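Local coordinates for protein putative aminooxidase (Propionibacterium acnes, PDB 2BA9) that isomerises polyunsaturated fatty acids, producing conjugated linoleic acid, and is an FAD-binding member of the flavin-containing amine oxidoreductase family, at residues N50-M62 against Y314-Y328. Numbering follows the deposited sequence.
Sequences NYHGRRYEMGAIM and YHRWADDPHQIITTY. With FAD (flavin-adenine dinucleotide), chain D.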
ATOM      1  N   ASN A  50     -20.506  -2.226  -2.401  1.00 24.74           N
ATOM      2  CA  ASN A  50     -21.467  -2.689  -3.380  1.00 24.44           C
ATOM      3  C   ASN A  50     -22.164  -1.523  -4.084  1.00 24.08           C
ATOM      4  O   ASN A  50     -22.401  -0.462  -3.490  1.00 24.15           O
ATOM      5  CB  ASN A  50     -22.532  -3.566  -2.716  1.00 24.14           C
ATOM      6  CG  ASN A  50     -21.966  -4.801  -2.055  1.00 23.97           C
ATOM      7  OD1 ASN A  50     -21.944  -5.873  -2.653  1.00 25.49           O
ATOM      8  ND2 ASN A  50     -21.547  -4.673  -0.802  1.00 23.60           N
ATOM      9  N   TYR A  51     -22.501  -1.744  -5.351  1.00 24.05           N
ATOM     10  CA  TYR A  51     -23.337  -0.829  -6.113  1.00 23.97           C
ATOM     11  C   TYR A  51     -23.979  -1.602  -7.252  1.00 24.19           C
ATOM     12  O   TYR A  51     -23.276  -2.191  -8.045  1.00 23.74           O
ATOM     13  CB  TYR A  51     -22.529   0.336  -6.682  1.00 23.79           C
ATOM     14  CG  TYR A  51     -23.395   1.384  -7.384  1.00 23.67           C
ATOM     15  CD1 TYR A  51     -24.222   2.230  -6.647  1.00 24.08           C
ATOM     16  CD2 TYR A  51     -23.385   1.527  -8.764  1.00 23.41           C
ATOM     17  CE1 TYR A  51     -25.018   3.183  -7.259  1.00 24.45           C
ATOM     18  CE2 TYR A  51     -24.191   2.499  -9.400  1.00 24.75           C
ATOM     19  CZ  TYR A  51     -25.007   3.314  -8.635  1.00 24.48           C
ATOM     20  OH  TYR A  51     -25.802   4.281  -9.214  1.00 23.54           O
ATOM     21  N   HIS A  52     -25.310  -1.565  -7.321  1.00 24.89           N
ATOM     22  CA  HIS A  52     -26.088  -2.248  -8.355  1.00 25.98           C
ATOM     23  C   HIS A  52     -25.651  -3.704  -8.568  1.00 26.33           C
ATOM     24  O   HIS A  52     -25.336  -4.105  -9.685  1.00 27.14           O
ATOM     25  CB  HIS A  52     -26.033  -1.456  -9.676  1.00 26.18           C
ATOM     26  CG  HIS A  52     -26.905  -0.231  -9.696  1.00 26.85           C
ATOM     27  ND1 HIS A  52     -27.129   0.504 -10.844  1.00 28.18           N
ATOM     28  CD2 HIS A  52     -27.621   0.376  -8.718  1.00 28.19           C
ATOM     29  CE1 HIS A  52     -27.921   1.526 -10.567  1.00 27.07           C
ATOM     30  NE2 HIS A  52     -28.243   1.466  -9.285  1.00 27.53           N
ATOM     31  N   GLY A  53     -25.612  -4.478  -7.484  1.00 26.16           N
ATOM     32  CA  GLY A  53     -25.398  -5.925  -7.569  1.00 26.10           C
ATOM     33  C   GLY A  53     -23.961  -6.396  -7.734  1.00 26.28           C
ATOM     34  O   GLY A  53     -23.713  -7.593  -7.836  1.00 26.06           O
ATOM     35  N   ARG A  54     -23.009  -5.466  -7.770  1.00 26.49           N
ATOM     36  CA  ARG A  54     -21.600  -5.810  -7.970  1.00 27.08           C
ATOM     37  C   ARG A  54     -20.753  -4.900  -7.093  1.00 26.82           C
ATOM     38  O   ARG A  54     -21.210  -3.852  -6.645  1.00 26.47           O
ATOM     39  CB  ARG A  54     -21.181  -5.663  -9.448  1.00 27.86           C
ATOM     40  CG  ARG A  54     -21.963  -6.564 -10.411  1.00 29.75           C
ATOM     41  CD  ARG A  54     -21.299  -6.743 -11.769  1.00 31.37           C
ATOM     42  NE  ARG A  54     -21.724  -5.733 -12.728  1.00 34.38           N
ATOM     43  CZ  ARG A  54     -21.510  -5.779 -14.047  1.00 35.79           C
ATOM     44  NH1 ARG A  54     -20.876  -6.813 -14.606  1.00 36.20           N
ATOM     45  NH2 ARG A  54     -21.947  -4.785 -14.815  1.00 36.43           N
ATOM     46  N   ARG A  55     -19.529  -5.326  -6.834  1.00 26.56           N
ATOM     47  CA  ARG A  55     -18.647  -4.586  -5.961  1.00 26.54           C
ATOM     48  C   ARG A  55     -17.643  -3.769  -6.748  1.00 26.50           C
ATOM     49  O   ARG A  55     -17.068  -4.230  -7.736  1.00 26.22           O
ATOM     50  CB  ARG A  55     -17.927  -5.527  -4.987  1.00 26.39           C
ATOM     51  CG  ARG A  55     -18.885  -6.349  -4.124  1.00 26.15           C
ATOM     52  CD  ARG A  55     -18.182  -7.389  -3.298  1.00 25.39           C
ATOM     53  NE  ARG A  55     -17.502  -6.823  -2.134  1.00 24.99           N
ATOM     54  CZ  ARG A  55     -16.979  -7.538  -1.139  1.00 25.22           C
ATOM     55  NH1 ARG A  55     -17.038  -8.864  -1.142  1.00 25.33           N
ATOM     56  NH2 ARG A  55     -16.393  -6.923  -0.123  1.00 26.78           N
ATOM     57  N   TYR A  56     -17.411  -2.552  -6.282  1.00 26.61           N
ATOM     58  CA  TYR A  56     -16.362  -1.724  -6.842  1.00 26.63           C
ATOM     59  C   TYR A  56     -15.259  -1.567  -5.800  1.00 26.95           C
ATOM     60  O   TYR A  56     -15.433  -1.949  -4.639  1.00 27.73           O
ATOM     61  CB  TYR A  56     -16.913  -0.371  -7.299  1.00 26.52           C
ATOM     62  CG  TYR A  56     -17.530   0.471  -6.209  1.00 25.97           C
ATOM     63  CD1 TYR A  56     -16.803   1.474  -5.585  1.00 26.77           C
ATOM     64  CD2 TYR A  56     -18.848   0.281  -5.817  1.00 25.43           C
ATOM     65  CE1 TYR A  56     -17.370   2.272  -4.599  1.00 26.16           C
ATOM     66  CE2 TYR A  56     -19.422   1.067  -4.834  1.00 26.69           C
ATOM     67  CZ  TYR A  56     -18.675   2.061  -4.226  1.00 26.37           C
ATOM     68  OH  TYR A  56     -19.244   2.841  -3.247  1.00 27.72           O
ATOM     69  N   GLU A  57     -14.129  -1.013  -6.226  1.00 26.42           N
ATOM     70  CA  GLU A  57     -12.965  -0.906  -5.373  1.00 26.26           C
ATOM     71  C   GLU A  57     -12.779   0.558  -4.979  1.00 26.25           C
ATOM     72  O   GLU A  57     -12.627   1.453  -5.833  1.00 25.59           O
ATOM     73  CB  GLU A  57     -11.710  -1.432  -6.083  1.00 26.24           C
ATOM     74  CG  GLU A  57     -11.747  -2.899  -6.554  1.00 27.21           C
ATOM     75  CD  GLU A  57     -11.500  -3.928  -5.445  1.00 28.53           C
ATOM     76  OE1 GLU A  57     -11.851  -3.658  -4.265  1.00 27.73           O
ATOM     77  OE2 GLU A  57     -10.941  -5.017  -5.757  1.00 27.76           O
ATOM     78  N   MET A  58     -12.828   0.801  -3.682  1.00 26.63           N
ATOM     79  CA  MET A  58     -12.407   2.069  -3.116  1.00 27.14           C
ATOM     80  C   MET A  58     -10.921   2.031  -2.745  1.00 27.56           C
ATOM     81  O   MET A  58     -10.307   3.070  -2.489  1.00 28.40           O
ATOM     82  CB  MET A  58     -13.273   2.425  -1.901  1.00 26.95           C
ATOM     83  CG  MET A  58     -14.648   2.972  -2.289  1.00 27.81           C
ATOM     84  SD  MET A  58     -14.623   4.501  -3.293  1.00 26.95           S
ATOM     85  CE  MET A  58     -13.648   5.554  -2.208  1.00 22.97           C
ATOM     86  N   GLY A  59     -10.333   0.840  -2.739  1.00 28.33           N
ATOM     87  CA  GLY A  59      -8.905   0.691  -2.422  1.00 28.10           C
ATOM     88  C   GLY A  59      -8.158  -0.169  -3.427  1.00 28.26           C
ATOM     89  O   GLY A  59      -8.350  -0.028  -4.650  1.00 28.66           O
ATOM     90  N   ALA A  60      -7.311  -1.068  -2.909  1.00 27.65           N
ATOM     91  CA  ALA A  60      -6.577  -2.013  -3.736  1.00 27.28           C
ATOM     92  C   ALA A  60      -7.465  -2.669  -4.769  1.00 27.50           C
ATOM     93  O   ALA A  60      -8.623  -3.005  -4.495  1.00 27.55           O
ATOM     94  CB  ALA A  60      -5.894  -3.083  -2.876  1.00 27.45           C
ATOM     95  N   ILE A  61      -6.888  -2.841  -5.958  1.00 27.06           N
ATOM     96  CA  ILE A  61      -7.516  -3.493  -7.089  1.00 26.64           C
ATOM     97  C   ILE A  61      -6.789  -4.784  -7.491  1.00 26.40           C
ATOM     98  O   ILE A  61      -7.419  -5.804  -7.759  1.00 26.36           O
ATOM     99  CB  ILE A  61      -7.486  -2.588  -8.336  1.00 26.30           C
ATOM    100  CG1 ILE A  61      -8.079  -1.210  -8.017  1.00 27.61           C
ATOM    101  CG2 ILE A  61      -8.201  -3.280  -9.503  1.00 25.96           C
ATOM    102  CD1 ILE A  61      -7.863  -0.164  -9.117  1.00 27.61           C
ATOM    103  N   MET A  62      -5.465  -4.727  -7.545  1.00 26.46           N
ATOM    104  CA  MET A  62      -4.689  -5.740  -8.263  1.00 25.73           C
ATOM    105  C   MET A  62      -3.496  -6.322  -7.529  1.00 26.05           C
ATOM    106  O   MET A  62      -3.027  -5.785  -6.522  1.00 25.43           O
ATOM    107  CB  MET A  62      -4.200  -5.163  -9.596  1.00 26.05           C
ATOM    108  CG  MET A  62      -3.165  -4.041  -9.503  1.00 25.22           C
ATOM    109  SD  MET A  62      -3.068  -3.100 -11.046  1.00 25.49           S
ATOM    110  CE  MET A  62      -4.563  -2.093 -10.949  1.00 26.12           C
ATOM    111  N   TYR A 314     -10.103   4.227 -13.182  1.00 24.03           N
ATOM    112  CA  TYR A 314     -10.323   2.795 -13.313  1.00 24.37           C
ATOM    113  C   TYR A 314     -11.674   2.436 -13.940  1.00 24.60           C
ATOM    114  O   TYR A 314     -12.731   2.737 -13.375  1.00 24.76           O
ATOM    115  CB  TYR A 314     -10.189   2.173 -11.923  1.00 24.48           C
ATOM    116  CG  TYR A 314     -10.437   0.689 -11.811  1.00 24.11           C
ATOM    117  CD1 TYR A 314     -10.070  -0.193 -12.817  1.00 23.20           C
ATOM    118  CD2 TYR A 314     -11.004   0.173 -10.663  1.00 24.48           C
ATOM    119  CE1 TYR A 314     -10.300  -1.558 -12.688  1.00 24.11           C
ATOM    120  CE2 TYR A 314     -11.231  -1.162 -10.518  1.00 25.94           C
ATOM    121  CZ  TYR A 314     -10.885  -2.033 -11.530  1.00 25.08           C
ATOM    122  OH  TYR A 314     -11.106  -3.367 -11.351  1.00 23.54           O
ATOM    123  N   HIS A 315     -11.600   1.796 -15.112  1.00 24.77           N
ATOM    124  CA  HIS A 315     -12.728   1.192 -15.828  1.00 24.55           C
ATOM    125  C   HIS A 315     -12.866  -0.290 -15.436  1.00 24.59           C
ATOM    126  O   HIS A 315     -12.073  -1.120 -15.854  1.00 24.09           O
ATOM    127  CB  HIS A 315     -12.473   1.330 -17.348  1.00 24.58           C
ATOM    128  CG  HIS A 315     -13.579   0.821 -18.233  1.00 23.69           C
ATOM    129  ND1 HIS A 315     -13.465  -0.337 -18.972  1.00 25.56           N
ATOM    130  CD2 HIS A 315     -14.793   1.341 -18.538  1.00 24.28           C
ATOM    131  CE1 HIS A 315     -14.568  -0.521 -19.681  1.00 25.48           C
ATOM    132  NE2 HIS A 315     -15.392   0.482 -19.435  1.00 23.60           N
ATOM    133  N   ARG A 316     -13.888  -0.625 -14.657  1.00 24.92           N
ATOM    134  CA  ARG A 316     -13.970  -1.961 -14.019  1.00 25.08           C
ATOM    135  C   ARG A 316     -14.967  -2.918 -14.685  1.00 25.37           C
ATOM    136  O   ARG A 316     -14.607  -4.045 -15.070  1.00 24.59           O
ATOM    137  CB  ARG A 316     -14.316  -1.810 -12.530  1.00 25.01           C
ATOM    138  CG  ARG A 316     -14.493  -3.133 -11.756  1.00 25.14           C
ATOM    139  CD  ARG A 316     -14.334  -2.889 -10.258  1.00 23.87           C
ATOM    140  NE  ARG A 316     -14.693  -4.015  -9.392  1.00 23.06           N
ATOM    141  CZ  ARG A 316     -13.881  -5.018  -9.059  1.00 23.36           C
ATOM    142  NH1 ARG A 316     -12.653  -5.105  -9.558  1.00 23.56           N
ATOM    143  NH2 ARG A 316     -14.301  -5.963  -8.228  1.00 22.70           N
ATOM    144  N   TRP A 317     -16.223  -2.476 -14.782  1.00 25.36           N
ATOM    145  CA  TRP A 317     -17.282  -3.267 -15.379  1.00 25.66           C
ATOM    146  C   TRP A 317     -17.576  -2.726 -16.763  1.00 26.32           C
ATOM    147  O   TRP A 317     -18.243  -1.702 -16.907  1.00 27.08           O
ATOM    148  CB  TRP A 317     -18.541  -3.214 -14.509  1.00 25.40           C
ATOM    149  CG  TRP A 317     -18.312  -3.711 -13.104  1.00 25.44           C
ATOM    150  CD1 TRP A 317     -18.409  -2.985 -11.946  1.00 24.46           C
ATOM    151  CD2 TRP A 317     -17.941  -5.037 -12.715  1.00 24.51           C
ATOM    152  NE1 TRP A 317     -18.128  -3.779 -10.869  1.00 24.41           N
ATOM    153  CE2 TRP A 317     -17.829  -5.042 -11.308  1.00 24.53           C
ATOM    154  CE3 TRP A 317     -17.691  -6.222 -13.418  1.00 24.83           C
ATOM    155  CZ2 TRP A 317     -17.494  -6.189 -10.590  1.00 23.13           C
ATOM    156  CZ3 TRP A 317     -17.351  -7.365 -12.698  1.00 25.19           C
ATOM    157  CH2 TRP A 317     -17.255  -7.334 -11.299  1.00 24.05           C
ATOM    158  N   ALA A 318     -17.063  -3.413 -17.776  1.00 26.96           N
ATOM    159  CA  ALA A 318     -17.087  -2.923 -19.156  1.00 27.25           C
ATOM    160  C   ALA A 318     -18.483  -2.973 -19.781  1.00 27.73           C
ATOM    161  O   ALA A 318     -18.789  -2.217 -20.705  1.00 27.69           O
ATOM    162  CB  ALA A 318     -16.090  -3.727 -20.019  1.00 27.21           C
ATOM    163  N   ASP A 319     -19.329  -3.854 -19.259  1.00 28.07           N
ATOM    164  CA  ASP A 319     -20.632  -4.100 -19.845  1.00 28.36           C
ATOM    165  C   ASP A 319     -21.753  -3.183 -19.352  1.00 27.95           C
ATOM    166  O   ASP A 319     -22.887  -3.319 -19.802  1.00 28.34           O
ATOM    167  CB  ASP A 319     -21.030  -5.551 -19.598  1.00 29.02           C
ATOM    168  CG  ASP A 319     -21.135  -5.874 -18.133  1.00 30.76           C
ATOM    169  OD1 ASP A 319     -20.210  -5.490 -17.397  1.00 33.34           O
ATOM    170  OD2 ASP A 319     -22.133  -6.495 -17.717  1.00 35.33           O
ATOM    171  N   ASP A 320     -21.466  -2.250 -18.455  1.00 27.37           N
ATOM    172  CA  ASP A 320     -22.536  -1.405 -17.912  1.00 26.80           C
ATOM    173  C   ASP A 320     -22.082   0.043 -17.773  1.00 26.60           C
ATOM    174  O   ASP A 320     -21.307   0.350 -16.882  1.00 26.86           O
ATOM    175  CB  ASP A 320     -23.009  -1.974 -16.564  1.00 26.88           C
ATOM    176  CG  ASP A 320     -24.075  -1.120 -15.891  1.00 26.25           C
ATOM    177  OD1 ASP A 320     -24.388  -0.017 -16.391  1.00 27.40           O
ATOM    178  OD2 ASP A 320     -24.605  -1.561 -14.845  1.00 27.22           O
ATOM    179  N   PRO A 321     -22.598   0.944 -18.633  1.00 26.24           N
ATOM    180  CA  PRO A 321     -22.176   2.351 -18.614  1.00 25.96           C
ATOM    181  C   PRO A 321     -22.665   3.167 -17.433  1.00 26.01           C
ATOM    182  O   PRO A 321     -22.347   4.365 -17.342  1.00 25.47           O
ATOM    183  CB  PRO A 321     -22.765   2.934 -19.900  1.00 26.00           C
ATOM    184  CG  PRO A 321     -23.364   1.793 -20.641  1.00 26.36           C
ATOM    185  CD  PRO A 321     -23.605   0.695 -19.673  1.00 25.94           C
ATOM    186  N   HIS A 322     -23.444   2.535 -16.560  1.00 25.99           N
ATOM    187  CA  HIS A 322     -23.975   3.185 -15.373  1.00 26.06           C
ATOM    188  C   HIS A 322     -23.279   2.665 -14.116  1.00 26.15           C
ATOM    189  O   HIS A 322     -23.762   2.908 -13.001  1.00 27.08           O
ATOM    190  CB  HIS A 322     -25.487   2.961 -15.287  1.00 26.27           C
ATOM    191  CG  HIS A 322     -26.222   3.399 -16.512  1.00 26.65           C
ATOM    192  ND1 HIS A 322     -26.137   4.681 -17.009  1.00 28.98           N
ATOM    193  CD2 HIS A 322     -27.041   2.725 -17.350  1.00 27.75           C
ATOM    194  CE1 HIS A 322     -26.873   4.779 -18.100  1.00 27.79           C
ATOM    195  NE2 HIS A 322     -27.440   3.608 -18.323  1.00 28.34           N
ATOM    196  N   GLN A 323     -22.156   1.960 -14.295  1.00 25.33           N
ATOM    197  CA  GLN A 323     -21.346   1.480 -13.163  1.00 25.07           C
ATOM    198  C   GLN A 323     -20.267   2.483 -12.746  1.00 24.89           C
ATOM    199  O   GLN A 323     -20.034   3.496 -13.423  1.00 24.25           O
ATOM    200  CB  GLN A 323     -20.697   0.112 -13.478  1.00 24.88           C
ATOM    201  CG  GLN A 323     -21.496  -1.083 -12.958  1.00 23.81           C
ATOM    202  CD  GLN A 323     -21.563  -1.156 -11.440  1.00 23.60           C
ATOM    203  OE1 GLN A 323     -20.772  -0.516 -10.730  1.00 21.46           O
ATOM    204  NE2 GLN A 323     -22.503  -1.968 -10.925  1.00 22.25           N
ATOM    205  N   ILE A 324     -19.599   2.167 -11.632  1.00 25.06           N
ATOM    206  CA  ILE A 324     -18.634   3.073 -11.014  1.00 24.52           C
ATOM    207  C   ILE A 324     -17.303   3.121 -11.741  1.00 24.94           C
ATOM    208  O   ILE A 324     -16.736   2.085 -12.117  1.00 24.75           O
ATOM    209  CB  ILE A 324     -18.384   2.703  -9.528  1.00 24.57           C
ATOM    210  CG1 ILE A 324     -19.677   2.848  -8.709  1.00 24.54           C
ATOM    211  CG2 ILE A 324     -17.319   3.593  -8.900  1.00 23.96           C
ATOM    212  CD1 ILE A 324     -20.235   4.262  -8.699  1.00 24.82           C
ATOM    213  N   ILE A 325     -16.816   4.347 -11.932  1.00 24.93           N
ATOM    214  CA  ILE A 325     -15.479   4.617 -12.427  1.00 25.00           C
ATOM    215  C   ILE A 325     -14.802   5.383 -11.307  1.00 25.54           C
ATOM    216  O   ILE A 325     -15.301   6.430 -10.888  1.00 25.57           O
ATOM    217  CB  ILE A 325     -15.512   5.517 -13.687  1.00 24.52           C
ATOM    218  CG1 ILE A 325     -16.274   4.837 -14.836  1.00 24.79           C
ATOM    219  CG2 ILE A 325     -14.113   5.923 -14.085  1.00 24.45           C
ATOM    220  CD1 ILE A 325     -15.579   3.654 -15.506  1.00 23.04           C
ATOM    221  N   THR A 326     -13.701   4.854 -10.786  1.00 25.92           N
ATOM    222  CA  THR A 326     -13.019   5.514  -9.679  1.00 26.23           C
ATOM    223  C   THR A 326     -11.854   6.348 -10.231  1.00 25.97           C
ATOM    224  O   THR A 326     -11.215   5.976 -11.227  1.00 25.32           O
ATOM    225  CB  THR A 326     -12.535   4.512  -8.577  1.00 26.81           C
ATOM    226  OG1 THR A 326     -11.824   3.422  -9.171  1.00 27.13           O
ATOM    227  CG2 THR A 326     -13.715   3.970  -7.764  1.00 26.75           C
ATOM    228  N   THR A 327     -11.606   7.480  -9.578  1.00 26.04           N
ATOM    229  CA  THR A 327     -10.526   8.393  -9.932  1.00 25.91           C
ATOM    230  C   THR A 327      -9.553   8.481  -8.776  1.00 26.60           C
ATOM    231  O   THR A 327      -9.939   8.282  -7.612  1.00 26.96           O
ATOM    232  CB  THR A 327     -11.042   9.825 -10.234  1.00 25.65           C
ATOM    233  OG1 THR A 327     -11.425  10.459  -9.009  1.00 24.05           O
ATOM    234  CG2 THR A 327     -12.223   9.807 -11.209  1.00 25.63           C
ATOM    235  N   TYR A 328      -8.304   8.823  -9.104  1.00 26.78           N
ATOM    236  CA  TYR A 328      -7.181   8.805  -8.157  1.00 26.56           C
ATOM    237  C   TYR A 328      -6.329  10.063  -8.295  1.00 26.04           C
ATOM    238  O   TYR A 328      -5.844  10.368  -9.383  1.00 25.78           O
ATOM    239  CB  TYR A 328      -6.334   7.553  -8.408  1.00 26.24           C
ATOM    240  CG  TYR A 328      -7.165   6.280  -8.352  1.00 27.12           C
ATOM    241  CD1 TYR A 328      -7.231   5.510  -7.186  1.00 25.48           C
ATOM    242  CD2 TYR A 328      -7.910   5.868  -9.454  1.00 26.51           C
ATOM    243  CE1 TYR A 328      -8.018   4.379  -7.126  1.00 25.28           C
ATOM    244  CE2 TYR A 328      -8.692   4.733  -9.406  1.00 26.79           C
ATOM    245  CZ  TYR A 328      -8.739   3.986  -8.237  1.00 26.13           C
ATOM    246  OH  TYR A 328      -9.520   2.863  -8.193  1.00 24.93           O
TER
HETATM  247  PA  FAD D 500      -4.530  -1.137   6.273  1.00 19.59           P
HETATM  248  O1A FAD D 500      -4.983  -1.800   5.005  1.00 19.96           O
HETATM  249  O2A FAD D 500      -4.604   0.375   6.315  1.00 19.83           O
HETATM  250  O5B FAD D 500      -5.444  -1.666   7.478  1.00 20.92           O
HETATM  251  C5B FAD D 500      -5.141  -1.203   8.773  1.00 23.05           C
HETATM  252  C4B FAD D 500      -6.236  -1.608   9.737  1.00 23.62           C
HETATM  253  O4B FAD D 500      -5.889  -1.164  11.034  1.00 24.57           O
HETATM  254  C3B FAD D 500      -7.588  -1.000   9.357  1.00 23.93           C
HETATM  255  O3B FAD D 500      -8.564  -2.013   9.271  1.00 23.63           O
HETATM  256  C2B FAD D 500      -7.852  -0.002  10.460  1.00 24.35           C
HETATM  257  O2B FAD D 500      -9.243   0.242  10.672  1.00 24.46           O
HETATM  258  C1B FAD D 500      -7.043  -0.607  11.621  1.00 24.38           C
HETATM  259  N9A FAD D 500      -6.725   0.430  12.619  1.00 23.97           N
HETATM  260  C8A FAD D 500      -6.105   1.643  12.403  1.00 24.64           C
HETATM  261  N7A FAD D 500      -6.027   2.312  13.587  1.00 23.58           N
HETATM  262  C5A FAD D 500      -6.590   1.538  14.556  1.00 24.46           C
HETATM  263  C6A FAD D 500      -6.801   1.720  15.938  1.00 23.92           C
HETATM  264  N6A FAD D 500      -6.068   2.668  16.606  1.00 23.78           N
HETATM  265  N1A FAD D 500      -7.396   0.694  16.664  1.00 24.67           N
HETATM  266  C2A FAD D 500      -7.838  -0.467  16.044  1.00 25.15           C
HETATM  267  N3A FAD D 500      -7.628  -0.631  14.681  1.00 24.60           N
HETATM  268  C4A FAD D 500      -7.038   0.353  13.947  1.00 24.25           C
HETATM  269  N1  FAD D 500      -2.047  -2.816  -2.653  1.00 25.89           N
HETATM  270  C2  FAD D 500      -1.578  -3.721  -3.584  1.00 28.77           C
HETATM  271  O2  FAD D 500      -0.948  -4.711  -3.214  1.00 25.85           O
HETATM  272  N3  FAD D 500      -1.794  -3.494  -4.930  1.00 29.83           N
HETATM  273  C4  FAD D 500      -2.501  -2.385  -5.343  1.00 29.28           C
HETATM  274  O4  FAD D 500      -2.693  -2.222  -6.558  1.00 30.85           O
HETATM  275  C4X FAD D 500      -2.990  -1.474  -4.400  1.00 27.21           C
HETATM  276  N5  FAD D 500      -3.683  -0.338  -4.779  1.00 24.38           N
HETATM  277  C5X FAD D 500      -4.307   0.477  -3.853  1.00 24.27           C
HETATM  278  C6  FAD D 500      -5.117   1.531  -4.268  1.00 23.47           C
HETATM  279  C7  FAD D 500      -5.770   2.320  -3.323  1.00 23.93           C
HETATM  280  C7M FAD D 500      -6.649   3.437  -3.807  1.00 23.84           C
HETATM  281  C8  FAD D 500      -5.600   2.060  -1.965  1.00 23.67           C
HETATM  282  C8M FAD D 500      -6.276   2.881  -0.909  1.00 22.83           C
HETATM  283  C9  FAD D 500      -4.783   1.008  -1.561  1.00 23.66           C
HETATM  284  C9A FAD D 500      -4.120   0.210  -2.494  1.00 24.16           C
HETATM  285  N10 FAD D 500      -3.272  -0.845  -2.109  1.00 23.80           N
HETATM  286  C10 FAD D 500      -2.770  -1.717  -3.048  1.00 25.30           C
HETATM  287  C1' FAD D 500      -2.624  -0.856  -0.765  1.00 20.63           C
HETATM  288  C2' FAD D 500      -3.240  -1.901   0.158  1.00 19.91           C
HETATM  289  O2' FAD D 500      -4.662  -1.839   0.160  1.00 21.29           O
HETATM  290  C3' FAD D 500      -2.677  -1.667   1.551  1.00 20.46           C
HETATM  291  O3' FAD D 500      -1.251  -1.592   1.477  1.00 20.43           O
HETATM  292  C4' FAD D 500      -3.119  -2.763   2.507  1.00 20.53           C
HETATM  293  O4' FAD D 500      -4.508  -2.665   2.797  1.00 24.59           O
HETATM  294  C5' FAD D 500      -2.273  -2.669   3.770  1.00 21.46           C
HETATM  295  O5' FAD D 500      -2.840  -3.447   4.787  1.00 20.30           O
HETATM  296  P   FAD D 500      -2.511  -3.113   6.338  1.00 20.53           P
HETATM  297  O1P FAD D 500      -3.283  -4.045   7.254  1.00 20.58           O
HETATM  298  O2P FAD D 500      -1.037  -3.222   6.525  1.00 23.73           O
HETATM  299  O3P FAD D 500      -3.033  -1.618   6.600  1.00 21.28           O
HETATM  300  O   HOH W   1     -25.858   4.196 -11.870  1.00 24.07           O
HETATM  301  O   HOH W   2     -19.692  -2.062  -8.774  1.00 19.11           O
HETATM  302  O   HOH W   3     -23.989  -3.416 -13.019  1.00 27.05           O
HETATM  303  O   HOH W   4     -13.725   0.883  -8.544  1.00 19.68           O
HETATM  304  O   HOH W   5     -10.202  -6.429  -8.050  1.00 21.37           O
HETATM  305  O   HOH W   6      -9.620   1.839  -5.835  1.00 26.22           O
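Ile61 and Tyr314 meet in the tightly packed, flavin-proximal part of the contact: CD1 of Ile61 sits over one face of the phenol, 3.8 Å from the ring centroid, while CB of Arg316 covers the opposite face. From Tyr314, the hydroxyl OH accepts a nearly straight bond (161°) from Arg316 NH1 in the guanidinium plane. The guanidinium's rotation is fixed from a second side by Arg55, whose carbonyl O receives Arg316 NE at 2.9 Å on a lone pair in the carbonyl plane; Trp201 O takes a further bond from NH2. With CG anti to the backbone N and the chain extended to NE, Arg316 reaches that carbonyl. Farther along, Ile324 lays CG1 over the Tyr56 ring, 4.2 Å from its centroid, and CD1 over one face of Tyr51.

The run 314-328 takes in the end of strand 310-315, the turns that follow and the start of strand 325-330, antiparallel neighbours in the mixed sheet, and the run 50-62 passes alongside it on the way from a hairpin closed by a type I' turn, Tyr51 to Arg54, to the FAD pocket. There Met58, Gly59, Ala60 and Met62 border the cofactor, joined by Tyr328, whose ring edge faces the flavin methyl C7M.

The hairpin end is the more solvent-exposed side. Arg54 lies flat on Trp317, planes 18° apart, its CD over the six-membered ring. The bend at chi3 (-90°) turns the guanidinium along the indole, where NH1 and NH2 both donate to OD1 of exposed Asp319, each at 3.2 Å, in a salt bridge whose bonds are bent, with its carboxylate nearly perpendicular. Gln323 NE2 reaches Tyr51 O at 3.0 Å from above the carbonyl plane, opposite Arg54 N, and one water links Arg54 NH2, Asp320 OD2 and Gln323 NE2; another bridges Tyr51 OH to His322 O.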